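Long-range contacts in multisubunit Na+/H+ antiporter, A subunit (Anoxybacillus flavithermus, PDB 6Z16), which probably works as the large membrane subunit of a multisubunit antiporter that exchanges sodium ions for protons across the cell membrane: residues A[669-674]-A[725-730]; A[653-658]-A[687-692]; A[635-640]-A[751-756]. All blocks are in the same frame, centred on the assembly; numbering follows the deposited sequence.

Contact 1: residues A[669-674]-A[725-730]; sequences AKSRLT and QKQESV. With PTY (phosphatidylethanolamine), chain U.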
loop_
_atom_site.group_PDB
_atom_site.type_symbol
_atom_site.label_atom_id
_atom_site.label_comp_id
_atom_site.label_asym_id
_atom_site.label_seq_id
_atom_site.Cartn_x
_atom_site.Cartn_y
_atom_site.Cartn_z
ATOM N N ALA A 669 19.242 56.731 6.043
ATOM C CA ALA A 669 17.925 56.614 6.651
ATOM C C ALA A 669 17.840 57.443 7.922
ATOM O O ALA A 669 18.754 57.437 8.749
ATOM C CB ALA A 669 17.611 55.158 6.969
ATOM N N LYS A 670 16.736 58.171 8.069
ATOM C CA LYS A 670 16.532 58.954 9.280
ATOM C C LYS A 670 16.149 58.063 10.450
ATOM O O LYS A 670 16.710 58.188 11.543
ATOM C CB LYS A 670 15.472 60.031 9.041
ATOM C CG LYS A 670 15.933 61.126 8.099
ATOM C CD LYS A 670 14.888 62.213 7.925
ATOM C CE LYS A 670 15.394 63.301 6.984
ATOM N NZ LYS A 670 14.408 64.401 6.788
ATOM N N SER A 671 15.210 57.150 10.241
ATOM C CA SER A 671 14.806 56.246 11.303
ATOM C C SER A 671 15.616 54.953 11.244
ATOM O O SER A 671 16.324 54.670 10.277
ATOM C CB SER A 671 13.311 55.947 11.221
ATOM O OG SER A 671 12.915 55.073 12.261
ATOM N N ARG A 672 15.501 54.162 12.307
ATOM C CA ARG A 672 16.273 52.934 12.425
ATOM C C ARG A 672 15.557 51.717 11.855
ATOM O O ARG A 672 16.229 50.777 11.414
ATOM C CB ARG A 672 16.642 52.704 13.891
ATOM C CG ARG A 672 17.743 53.633 14.359
ATOM C CD ARG A 672 18.158 53.384 15.786
ATOM N NE ARG A 672 17.134 53.826 16.725
ATOM C CZ ARG A 672 17.080 55.047 17.241
ATOM N NH1 ARG A 672 17.994 55.943 16.914
ATOM N NH2 ARG A 672 16.115 55.371 18.090
ATOM N N LEU A 673 14.216 51.719 11.845
ATOM C CA LEU A 673 13.464 50.667 11.163
ATOM C C LEU A 673 13.762 50.632 9.676
ATOM O O LEU A 673 13.767 49.555 9.073
ATOM C CB LEU A 673 11.964 50.858 11.357
ATOM C CG LEU A 673 11.304 50.560 12.694
ATOM C CD1 LEU A 673 9.867 51.021 12.659
ATOM C CD2 LEU A 673 11.366 49.083 12.966
ATOM N N THR A 674 13.994 51.797 9.073
ATOM C CA THR A 674 14.335 51.859 7.659
ATOM C C THR A 674 15.685 51.205 7.397
ATOM O O THR A 674 15.848 50.471 6.415
ATOM C CB THR A 674 14.334 53.314 7.201
ATOM O OG1 THR A 674 13.089 53.921 7.566
ATOM C CG2 THR A 674 14.503 53.402 5.696
ATOM N N GLN A 725 15.466 59.138 23.172
ATOM C CA GLN A 725 15.467 58.371 21.929
ATOM C C GLN A 725 15.419 59.304 20.721
ATOM O O GLN A 725 16.356 59.343 19.917
ATOM C CB GLN A 725 14.285 57.395 21.959
ATOM C CG GLN A 725 14.193 56.364 20.847
ATOM C CD GLN A 725 13.457 56.876 19.633
ATOM O OE1 GLN A 725 13.949 56.780 18.511
ATOM N NE2 GLN A 725 12.271 57.430 19.851
ATOM N N LYS A 726 14.294 60.011 20.555
ATOM C CA LYS A 726 14.093 61.198 19.716
ATOM C C LYS A 726 14.115 60.940 18.206
ATOM O O LYS A 726 13.668 61.801 17.438
ATOM C CB LYS A 726 15.128 62.273 20.072
ATOM C CG LYS A 726 14.998 62.815 21.487
ATOM C CD LYS A 726 16.154 63.742 21.841
ATOM C CE LYS A 726 16.038 65.077 21.134
ATOM N NZ LYS A 726 14.890 65.870 21.642
ATOM N N GLN A 727 14.547 59.745 17.795
ATOM C CA GLN A 727 14.604 59.260 16.408
ATOM C C GLN A 727 15.288 60.259 15.464
ATOM O O GLN A 727 14.670 60.868 14.589
ATOM C CB GLN A 727 13.211 58.884 15.907
ATOM C CG GLN A 727 13.248 57.961 14.705
ATOM C CD GLN A 727 13.953 56.661 15.033
ATOM O OE1 GLN A 727 15.097 56.441 14.637
ATOM N NE2 GLN A 727 13.278 55.799 15.782
ATOM N N GLU A 728 16.585 60.442 15.678
ATOM C CA GLU A 728 17.354 61.429 14.937
ATOM C C GLU A 728 18.188 60.744 13.853
ATOM O O GLU A 728 18.542 59.566 13.957
ATOM C CB GLU A 728 18.230 62.238 15.906
ATOM C CG GLU A 728 18.749 63.575 15.383
ATOM C CD GLU A 728 20.139 63.489 14.791
ATOM O OE1 GLU A 728 20.955 62.696 15.306
ATOM O OE2 GLU A 728 20.412 64.211 13.809
ATOM N N SER A 729 18.481 61.501 12.795
ATOM C CA SER A 729 19.198 61.005 11.628
ATOM C C SER A 729 20.660 60.703 11.958
ATOM O O SER A 729 21.149 60.949 13.064
ATOM C CB SER A 729 19.123 62.025 10.492
ATOM O OG SER A 729 19.890 61.607 9.377
ATOM N N VAL A 730 21.369 60.154 10.973
ATOM C CA VAL A 730 22.791 59.888 11.146
ATOM C C VAL A 730 23.553 61.201 11.016
ATOM O O VAL A 730 23.493 61.870 9.977
ATOM C CB VAL A 730 23.286 58.847 10.135
ATOM C CG1 VAL A 730 24.783 58.668 10.263
ATOM C CG2 VAL A 730 22.582 57.525 10.361
HETATM C C1 PTY U . 12.674 56.392 2.280
HETATM C C2 PTY U . 8.821 56.621 6.714
HETATM C C3 PTY U . 9.815 57.739 7.091
HETATM O O4 PTY U . 13.468 55.418 1.563
HETATM C C5 PTY U . 12.615 57.627 4.497
HETATM C C6 PTY U . 13.278 56.566 3.653
HETATM O O7 PTY U . 14.746 56.692 3.608
HETATM C C8 PTY U . 15.379 57.729 3.006
HETATM O O10 PTY U . 14.836 58.686 2.518
HETATM C C11 PTY U . 16.864 57.532 3.044
HETATM C C12 PTY U . 17.562 57.896 1.742
HETATM C C13 PTY U . 17.046 57.116 0.543
HETATM C C14 PTY U . 18.067 56.995 -0.575
HETATM C C15 PTY U . 17.508 56.439 -1.866
HETATM C C16 PTY U . 18.573 55.931 -2.822
HETATM C C17 PTY U . 18.064 55.730 -4.232
HETATM C C18 PTY U . 18.854 54.729 -5.044
HETATM C C19 PTY U . 20.301 55.101 -5.309
HETATM C C20 PTY U . 21.026 54.038 -6.116
HETATM C C21 PTY U . 22.443 54.391 -6.525
HETATM C C22 PTY U . 23.144 53.273 -7.281
HETATM C C23 PTY U . 24.608 53.551 -7.573
HETATM C C24 PTY U . 24.842 54.502 -8.734
HETATM C C25 PTY U . 24.521 53.898 -10.092
HETATM C C26 PTY U . 25.366 52.681 -10.439
HETATM C C30 PTY U . 13.512 55.535 0.237
HETATM C C31 PTY U . 14.419 54.509 -0.374
HETATM O O30 PTY U . 12.905 56.366 -0.381
HETATM C C32 PTY U . 13.678 53.467 -1.195
HETATM C C33 PTY U . 14.615 52.512 -1.904
HETATM C C34 PTY U . 15.490 53.190 -2.938
HETATM C C35 PTY U . 15.027 52.985 -4.367
HETATM C C36 PTY U . 15.166 51.551 -4.840
HETATM C C37 PTY U . 14.920 51.375 -6.324
HETATM C C38 PTY U . 15.522 50.107 -6.897
HETATM C C39 PTY U . 15.479 50.061 -8.413
HETATM C C40 PTY U . 16.223 48.887 -9.018
HETATM C C41 PTY U . 15.650 47.534 -8.645
HETATM C C42 PTY U . 16.483 46.375 -9.157
HETATM C C43 PTY U . 16.025 45.021 -8.678
HETATM C C44 PTY U . 17.161 44.040 -8.582
HETATM P P1 PTY U . 12.480 57.984 7.153
HETATM O O11 PTY U . 11.134 57.146 7.038
HETATM O O12 PTY U . 12.087 59.458 7.117
HETATM O O13 PTY U . 13.268 57.579 8.329
HETATM O O14 PTY U . 13.268 57.678 5.783
HETATM N N1 PTY U . 7.649 56.715 7.589
#
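The carbonyl oxygen of one glutamine side chain, Gln-727 OE1, sits over the centre of the Arg-672 guanidinium, 3.5 Å above the guanidinium plane. The contact joins the short link after helix 650-667, together with Arg-672 where helix 672-692 sets in, to the loop that runs from helix 696-717 to helix 734-755. Helix 672-692 belongs to the part of the chain that matches the MbhD family, so a connection between two transmembrane helices here meets a loop between two others. Over that face the Gln-727 amide is tilted, its plane 44° from that of the guanidinium. The same OE1 accepts a weak hydrogen bond from the backbone Arg-672 N, at 3.3 Å, so one oxygen meets both the main chain and the side chain of the arginine. A bend at chi3 (-72°) of Arg-672 places its NE 3.9 Å from Gln-727 OE1. Gln-725 comes from another side: its OE1 lies at the guanidinium edge, close to the plane. Its amide stands nearly upright to the guanidinium, 86° apart, and the angle at NH2 does not suit a hydrogen bond. Phe-717 of helix 696-717 packs on both Arg-672 and Gln-727, and a basic side chain of another protein chain also packs on the arginine. Gln-727 reaches back along the link as well, with its CD 3.4 Å from Ser-671 OG. One residue earlier, Lys-670 touches Ser-729 through its CG, 4.1 Å from Ser-729 CB, before its extended chain leads away from the loop. Beside this protein contact the link holds a phosphatidylethanolamine head group (chain U). Lys-670 CB lies 3.4 Å from the lipid phosphate oxygen O13, and Ser-671 N donates a hydrogen bond of 2.8 Å to that same O13.

Contact 2: residues A[653-658]-A[687-692]; sequences VVLAIG and ALFFVL. With PTY (phosphatidylethanolamine), chain B.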
loop_
_atom_site.group_PDB
_atom_site.type_symbol
_atom_site.label_atom_id
_atom_site.label_comp_id
_atom_site.label_asym_id
_atom_site.label_seq_id
_atom_site.Cartn_x
_atom_site.Cartn_y
_atom_site.Cartn_z
ATOM N N VAL A 653 24.048 43.012 -13.110
ATOM C CA VAL A 653 24.071 44.474 -13.157
ATOM C C VAL A 653 22.846 45.049 -12.457
ATOM O O VAL A 653 22.953 45.957 -11.620
ATOM C CB VAL A 653 24.160 44.960 -14.614
ATOM C CG1 VAL A 653 24.029 46.466 -14.691
ATOM C CG2 VAL A 653 25.458 44.515 -15.251
ATOM N N VAL A 654 21.668 44.503 -12.769
ATOM C CA VAL A 654 20.433 45.016 -12.185
ATOM C C VAL A 654 20.381 44.718 -10.690
ATOM O O VAL A 654 19.974 45.570 -9.883
ATOM C CB VAL A 654 19.221 44.434 -12.935
ATOM C CG1 VAL A 654 17.918 44.904 -12.314
ATOM C CG2 VAL A 654 19.275 44.829 -14.396
ATOM N N LEU A 655 20.861 43.541 -10.285
ATOM C CA LEU A 655 20.857 43.219 -8.864
ATOM C C LEU A 655 21.903 44.025 -8.096
ATOM O O LEU A 655 21.677 44.378 -6.929
ATOM C CB LEU A 655 21.054 41.718 -8.684
ATOM C CG LEU A 655 20.882 41.184 -7.267
ATOM C CD1 LEU A 655 19.518 41.554 -6.757
ATOM C CD2 LEU A 655 21.043 39.695 -7.274
ATOM N N ALA A 656 23.018 44.379 -8.741
ATOM C CA ALA A 656 24.004 45.238 -8.100
ATOM C C ALA A 656 23.468 46.645 -7.899
ATOM O O ALA A 656 23.717 47.258 -6.855
ATOM C CB ALA A 656 25.281 45.273 -8.926
ATOM N N ILE A 657 22.726 47.165 -8.883
ATOM C CA ILE A 657 22.047 48.454 -8.729
ATOM C C ILE A 657 21.040 48.399 -7.582
ATOM O O ILE A 657 20.924 49.345 -6.785
ATOM C CB ILE A 657 21.390 48.859 -10.063
ATOM C CG1 ILE A 657 22.466 49.150 -11.109
ATOM C CG2 ILE A 657 20.480 50.064 -9.906
ATOM C CD1 ILE A 657 21.934 49.278 -12.512
ATOM N N GLY A 658 20.354 47.262 -7.436
ATOM C CA GLY A 658 19.423 47.103 -6.328
ATOM C C GLY A 658 20.082 47.116 -4.958
ATOM O O GLY A 658 19.598 47.777 -4.030
ATOM N N ALA A 687 21.280 36.722 -1.017
ATOM C CA ALA A 687 20.755 35.394 -1.336
ATOM C C ALA A 687 20.403 35.262 -2.814
ATOM O O ALA A 687 20.610 34.203 -3.419
ATOM C CB ALA A 687 19.536 35.093 -0.471
ATOM N N LEU A 688 19.883 36.330 -3.421
ATOM C CA LEU A 688 19.582 36.267 -4.850
ATOM C C LEU A 688 20.852 36.269 -5.701
ATOM O O LEU A 688 20.871 35.665 -6.780
ATOM C CB LEU A 688 18.648 37.413 -5.237
ATOM C CG LEU A 688 18.088 37.422 -6.659
ATOM C CD1 LEU A 688 17.320 36.146 -6.939
ATOM C CD2 LEU A 688 17.189 38.624 -6.849
ATOM N N PHE A 689 21.921 36.922 -5.230
ATOM C CA PHE A 689 23.233 36.746 -5.857
ATOM C C PHE A 689 23.714 35.306 -5.758
ATOM O O PHE A 689 24.307 34.776 -6.705
ATOM C CB PHE A 689 24.292 37.652 -5.226
ATOM C CG PHE A 689 24.297 39.058 -5.734
ATOM C CD1 PHE A 689 24.688 39.325 -7.032
ATOM C CD2 PHE A 689 24.016 40.118 -4.893
ATOM C CE1 PHE A 689 24.732 40.613 -7.506
ATOM C CE2 PHE A 689 24.064 41.410 -5.357
ATOM C CZ PHE A 689 24.427 41.658 -6.666
ATOM N N PHE A 690 23.506 34.678 -4.598
ATOM C CA PHE A 690 23.909 33.287 -4.404
ATOM C C PHE A 690 23.154 32.353 -5.341
ATOM O O PHE A 690 23.727 31.382 -5.847
ATOM C CB PHE A 690 23.686 32.882 -2.950
ATOM C CG PHE A 690 24.691 33.453 -1.993
ATOM C CD1 PHE A 690 25.936 33.868 -2.434
ATOM C CD2 PHE A 690 24.379 33.589 -0.651
ATOM C CE1 PHE A 690 26.855 34.393 -1.552
ATOM C CE2 PHE A 690 25.290 34.115 0.233
ATOM C CZ PHE A 690 26.529 34.518 -0.217
ATOM N N VAL A 691 21.867 32.632 -5.571
ATOM C CA VAL A 691 21.107 31.928 -6.607
ATOM C C VAL A 691 21.729 32.172 -7.973
ATOM O O VAL A 691 21.964 31.242 -8.751
ATOM C CB VAL A 691 19.632 32.370 -6.592
ATOM C CG1 VAL A 691 18.891 31.780 -7.768
ATOM C CG2 VAL A 691 18.955 31.966 -5.307
ATOM N N LEU A 692 22.044 33.428 -8.262
ATOM C CA LEU A 692 22.473 33.817 -9.595
ATOM C C LEU A 692 23.921 33.442 -9.885
ATOM O O LEU A 692 24.279 33.290 -11.058
ATOM C CB LEU A 692 22.243 35.317 -9.751
ATOM C CG LEU A 692 22.384 36.015 -11.089
ATOM C CD1 LEU A 692 21.451 35.385 -12.090
ATOM C CD2 LEU A 692 22.012 37.458 -10.863
HETATM C C1 PTY B . 9.488 50.731 6.817
HETATM C C2 PTY B . 6.024 53.491 12.345
HETATM C C3 PTY B . 6.329 53.190 10.861
HETATM O O4 PTY B . 10.515 51.467 6.115
HETATM C C5 PTY B . 9.943 52.449 8.616
HETATM C C6 PTY B . 9.054 51.340 8.124
HETATM O O7 PTY B . 9.146 50.243 9.082
HETATM C C8 PTY B . 8.086 49.430 9.212
HETATM O O10 PTY B . 7.023 49.628 8.692
HETATM C C11 PTY B . 8.415 48.265 10.096
HETATM C C12 PTY B . 7.436 47.106 9.996
HETATM C C13 PTY B . 7.464 46.397 8.656
HETATM C C14 PTY B . 8.794 45.750 8.328
HETATM C C15 PTY B . 9.246 44.706 9.333
HETATM C C16 PTY B . 10.546 44.023 8.941
HETATM C C17 PTY B . 10.449 43.213 7.668
HETATM C C18 PTY B . 11.783 42.934 7.004
HETATM C C19 PTY B . 11.619 42.524 5.558
HETATM C C20 PTY B . 12.900 42.440 4.759
HETATM C C21 PTY B . 12.640 42.324 3.268
HETATM C C22 PTY B . 11.602 41.266 2.914
HETATM C C23 PTY B . 11.310 41.159 1.428
HETATM C C24 PTY B . 12.550 40.923 0.591
HETATM C C25 PTY B . 12.287 40.864 -0.901
HETATM C C26 PTY B . 13.543 40.927 -1.752
HETATM C C27 PTY B . 13.712 42.236 -2.501
HETATM C C28 PTY B . 13.980 43.434 -1.624
HETATM C C29 PTY B . 13.731 44.740 -2.327
HETATM C C30 PTY B . 10.116 52.307 5.160
HETATM C C31 PTY B . 11.175 52.465 4.118
HETATM O O30 PTY B . 9.035 52.825 5.133
HETATM C C32 PTY B . 11.565 51.117 3.527
HETATM C C33 PTY B . 12.714 51.215 2.549
HETATM C C34 PTY B . 13.146 49.886 1.955
HETATM C C35 PTY B . 14.297 50.033 0.978
HETATM C C36 PTY B . 14.624 48.779 0.191
HETATM C C37 PTY B . 15.550 49.043 -0.982
HETATM C C38 PTY B . 15.666 47.887 -1.952
HETATM C C39 PTY B . 16.307 48.274 -3.272
HETATM C C40 PTY B . 16.162 47.226 -4.363
HETATM C C41 PTY B . 16.784 45.883 -4.024
HETATM C C42 PTY B . 16.376 44.772 -4.975
HETATM C C43 PTY B . 16.773 43.387 -4.515
HETATM C C44 PTY B . 16.150 42.284 -5.337
HETATM P P1 PTY B . 8.594 54.334 10.017
HETATM O O11 PTY B . 7.772 53.169 10.722
HETATM O O12 PTY B . 7.583 55.392 9.591
HETATM O O13 PTY B . 9.684 54.826 10.883
HETATM O O14 PTY B . 9.171 53.667 8.664
HETATM N N1 PTY B . 4.586 53.335 12.585
#
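An antiparallel pair of transmembrane helices, 650-667 and 672-692, meets here through Leu-655, which lies over the ring of Phe-689. The short helical segments run 167° apart with axes 10.8 Å from each other, a spacing that large apolar side chains bridge. Leu-655 holds CG anti to the backbone N (chi1 -172°), on the side of its carbonyl carbon, which brings CG over the outer part of the ring face, 3.6 Å from Phe-689 CZ. CD2 makes a CH-pi contact with Phe-689, 3.6 Å from the ring centroid and only 8° off the ring normal. The leucine and phenylalanine side chains slide past each other in opposite directions; Leu-655 points toward the other helix, whereas Phe-689 approaches with its ring. At the ring edge, in its plane, lies Ala-656 CA. CD2 of Leu-655 thus lies between the Phe-689 face and Leu-688, whose CG is 3.8 Å from it. CD1 of Leu-655 reaches Leu-688 CD2 at 3.7 Å, and it also meets a lipid acyl chain, 3.7 Å from C44 of the phosphatidylethanolamine of chain B. Leu-692 adds a looser methyl contact, its CD2 4.3 Å from Leu-655 CD2. On helix 650-667 the acyl chain runs close by Gly-658, whose O is 3.4 Å from lipid C41. No hydrogen bond crosses between the segments; the side-chain contacts are apolar. Around the pair, Ala-687, Phe-690 and Val-691 pack on helix 696-717, Phe-689 also touches Ile-659 of helix 650-667, and Leu-688 and Leu-692 meet Leu-41 and Val-48 of another antiporter subunit.

Contact 3: residues A[635-640]-A[751-756]; sequences HEQWHI and AFLAYA
Gln-637 OE1 lies against the two methyls of Leu-753, 3.4 Å from CD2 and 3.5 Å from CD1, with CG and CB of the same leucine a little farther off. The glutamine comes from the loop after helix 613-634 and its side chain crosses the leucine at about a right angle. A bend at chi2 (-65°) folds CD of Gln-637 back from an extended course, and this CD comes 3.9 Å from Leu-753 CD1. Leu-753 CD2 has a second partner on the same loop, Ile-640 CD1, at 3.7 Å, and so one methyl is flanked by a polar and an apolar residue. An alanine in place of Leu-753 would probably leave Ile-640 CD1 without its methyl neighbour and open a gap beside the Gln-637 amide, which would be less firmly fixed. Ile-640 also reaches the preceding residue of the helix: its CG2, anti to the backbone N, lies 3.6 Å from Phe-752 CZ, the two side chains crossing at about a right angle. CG2 thus goes to Phe-752, while CD1 meets Leu-753 and also the Phe-752 ring, 4.0 Å from CE2. Beyond the side chains, Ile-640 CA is 3.7 Å from Ala-756 O, where the chain leaves the helix. Backbone hydrogen bonding between Ala-756 and Asp-641, the residue after Ile-640, ties the loop to this end. Ile-632 of helix 613-634 packs on both Gln-637 and Leu-753. This is an interhelical loop laid across the C-terminal end of transmembrane helix 734-755, at the protein surface.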
loop_
_atom_site.group_PDB
_atom_site.type_symbol
_atom_site.label_atom_id
_atom_site.label_comp_id
_atom_site.label_asym_id
_atom_site.label_seq_id
_atom_site.Cartn_x
_atom_site.Cartn_y
_atom_site.Cartn_z
ATOM N N HIS A 635 55.536 49.999 -3.774
ATOM C CA HIS A 635 55.877 49.152 -4.904
ATOM C C HIS A 635 55.478 49.837 -6.207
ATOM O O HIS A 635 55.159 51.028 -6.241
ATOM C CB HIS A 635 55.195 47.796 -4.784
ATOM C CG HIS A 635 55.628 47.002 -3.595
ATOM N ND1 HIS A 635 54.973 47.062 -2.385
ATOM C CD2 HIS A 635 56.651 46.132 -3.428
ATOM C CE1 HIS A 635 55.569 46.257 -1.526
ATOM N NE2 HIS A 635 56.592 45.682 -2.133
ATOM N N GLU A 636 55.491 49.081 -7.305
ATOM C CA GLU A 636 55.061 49.605 -8.590
ATOM C C GLU A 636 53.829 48.915 -9.155
ATOM O O GLU A 636 53.232 49.451 -10.095
ATOM C CB GLU A 636 56.204 49.517 -9.606
ATOM C CG GLU A 636 57.388 50.387 -9.234
ATOM C CD GLU A 636 57.054 51.868 -9.257
ATOM O OE1 GLU A 636 56.254 52.290 -10.118
ATOM O OE2 GLU A 636 57.583 52.611 -8.402
ATOM N N GLN A 637 53.456 47.747 -8.611
ATOM C CA GLN A 637 52.190 47.050 -8.885
ATOM C C GLN A 637 52.006 46.736 -10.367
ATOM O O GLN A 637 51.001 47.092 -10.982
ATOM C CB GLN A 637 50.999 47.839 -8.344
ATOM C CG GLN A 637 50.952 47.941 -6.838
ATOM C CD GLN A 637 50.741 46.602 -6.168
ATOM O OE1 GLN A 637 50.072 45.723 -6.703
ATOM N NE2 GLN A 637 51.277 46.455 -4.969
ATOM N N TRP A 638 52.993 46.054 -10.938
ATOM C CA TRP A 638 52.972 45.734 -12.356
ATOM C C TRP A 638 51.984 44.606 -12.639
ATOM O O TRP A 638 51.366 44.033 -11.736
ATOM C CB TRP A 638 54.361 45.326 -12.837
ATOM C CG TRP A 638 55.390 46.407 -12.834
ATOM C CD1 TRP A 638 56.357 46.614 -11.896
ATOM C CD2 TRP A 638 55.570 47.422 -13.828
ATOM N NE1 TRP A 638 57.128 47.694 -12.244
ATOM C CE2 TRP A 638 56.661 48.213 -13.424
ATOM C CE3 TRP A 638 54.910 47.742 -15.018
ATOM C CZ2 TRP A 638 57.111 49.303 -14.166
ATOM C CZ3 TRP A 638 55.358 48.824 -15.755
ATOM C CH2 TRP A 638 56.447 49.591 -15.326
ATOM N N HIS A 639 51.865 44.292 -13.933
ATOM C CA HIS A 639 51.163 43.121 -14.463
ATOM C C HIS A 639 49.689 43.099 -14.051
ATOM O O HIS A 639 49.237 42.257 -13.275
ATOM C CB HIS A 639 51.871 41.823 -14.063
ATOM C CG HIS A 639 51.354 40.612 -14.778
ATOM N ND1 HIS A 639 50.293 39.869 -14.307
ATOM C CD2 HIS A 639 51.739 40.027 -15.936
ATOM C CE1 HIS A 639 50.055 38.870 -15.139
ATOM N NE2 HIS A 639 50.916 38.945 -16.136
ATOM N N ILE A 640 48.949 44.078 -14.558
ATOM C CA ILE A 640 47.495 44.026 -14.505
ATOM C C ILE A 640 47.028 43.247 -15.727
ATOM O O ILE A 640 47.131 43.727 -16.859
ATOM C CB ILE A 640 46.877 45.425 -14.461
ATOM C CG1 ILE A 640 47.305 46.146 -13.186
ATOM C CG2 ILE A 640 45.372 45.339 -14.544
ATOM C CD1 ILE A 640 46.852 45.449 -11.935
ATOM N N ALA A 751 41.496 44.048 -3.757
ATOM C CA ALA A 751 40.796 42.949 -4.417
ATOM C C ALA A 751 41.048 42.942 -5.920
ATOM O O ALA A 751 41.233 41.874 -6.518
ATOM C CB ALA A 751 39.302 43.034 -4.129
ATOM N N PHE A 752 41.095 44.120 -6.544
ATOM C CA PHE A 752 41.398 44.160 -7.971
ATOM C C PHE A 752 42.842 43.772 -8.259
ATOM O O PHE A 752 43.110 43.069 -9.238
ATOM C CB PHE A 752 41.109 45.533 -8.565
ATOM C CG PHE A 752 41.542 45.650 -9.995
ATOM C CD1 PHE A 752 40.875 44.961 -10.984
ATOM C CD2 PHE A 752 42.635 46.426 -10.346
ATOM C CE1 PHE A 752 41.276 45.046 -12.300
ATOM C CE2 PHE A 752 43.041 46.514 -11.658
ATOM C CZ PHE A 752 42.358 45.825 -12.635
ATOM N N LEU A 753 43.788 44.230 -7.432
ATOM C CA LEU A 753 45.192 43.889 -7.650
ATOM C C LEU A 753 45.453 42.408 -7.417
ATOM O O LEU A 753 46.253 41.793 -8.131
ATOM C CB LEU A 753 46.082 44.737 -6.744
ATOM C CG LEU A 753 46.270 46.206 -7.110
ATOM C CD1 LEU A 753 46.910 46.940 -5.960
ATOM C CD2 LEU A 753 47.130 46.313 -8.345
ATOM N N ALA A 754 44.773 41.816 -6.433
ATOM C CA ALA A 754 44.980 40.411 -6.120
ATOM C C ALA A 754 44.335 39.513 -7.157
ATOM O O ALA A 754 44.913 38.493 -7.544
ATOM C CB ALA A 754 44.429 40.098 -4.733
ATOM N N TYR A 755 43.144 39.879 -7.632
ATOM C CA TYR A 755 42.426 38.997 -8.539
ATOM C C TYR A 755 43.029 38.991 -9.938
ATOM O O TYR A 755 42.884 38.006 -10.665
ATOM C CB TYR A 755 40.960 39.407 -8.601
ATOM C CG TYR A 755 40.100 38.440 -9.365
ATOM C CD1 TYR A 755 39.687 37.252 -8.784
ATOM C CD2 TYR A 755 39.717 38.706 -10.672
ATOM C CE1 TYR A 755 38.910 36.357 -9.480
ATOM C CE2 TYR A 755 38.941 37.821 -11.373
ATOM C CZ TYR A 755 38.530 36.651 -10.770
ATOM O OH TYR A 755 37.759 35.762 -11.477
ATOM N N ALA A 756 43.718 40.054 -10.331
ATOM C CA ALA A 756 44.143 40.230 -11.712
ATOM C C ALA A 756 45.658 40.269 -11.852
ATOM O O ALA A 756 46.203 41.092 -12.582
ATOM C CB ALA A 756 43.529 41.493 -12.300
#

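Overall arrangement
All three contacts lie in the C-terminal part of the chain, each more than 50 Å from the chain's centre, in and around the MbhD- and MbhE-like regions. Contacts 1 and 2 share helix 672-692, using its two ends; their centres are 27 Å apart. Their segments alternate along the chain: 653-658, 669-674, 687-692, 725-730. Contact 3 encloses both, since 635-640 comes before them and 751-756 after; its centre is 26 Å from that of contact 2 and 41 Å from that of contact 1. No two contacts touch. They join helices 650-667, 672-692 and 734-755 and the loops between them, with phosphatidylethanolamine bound at contacts 1 and 2.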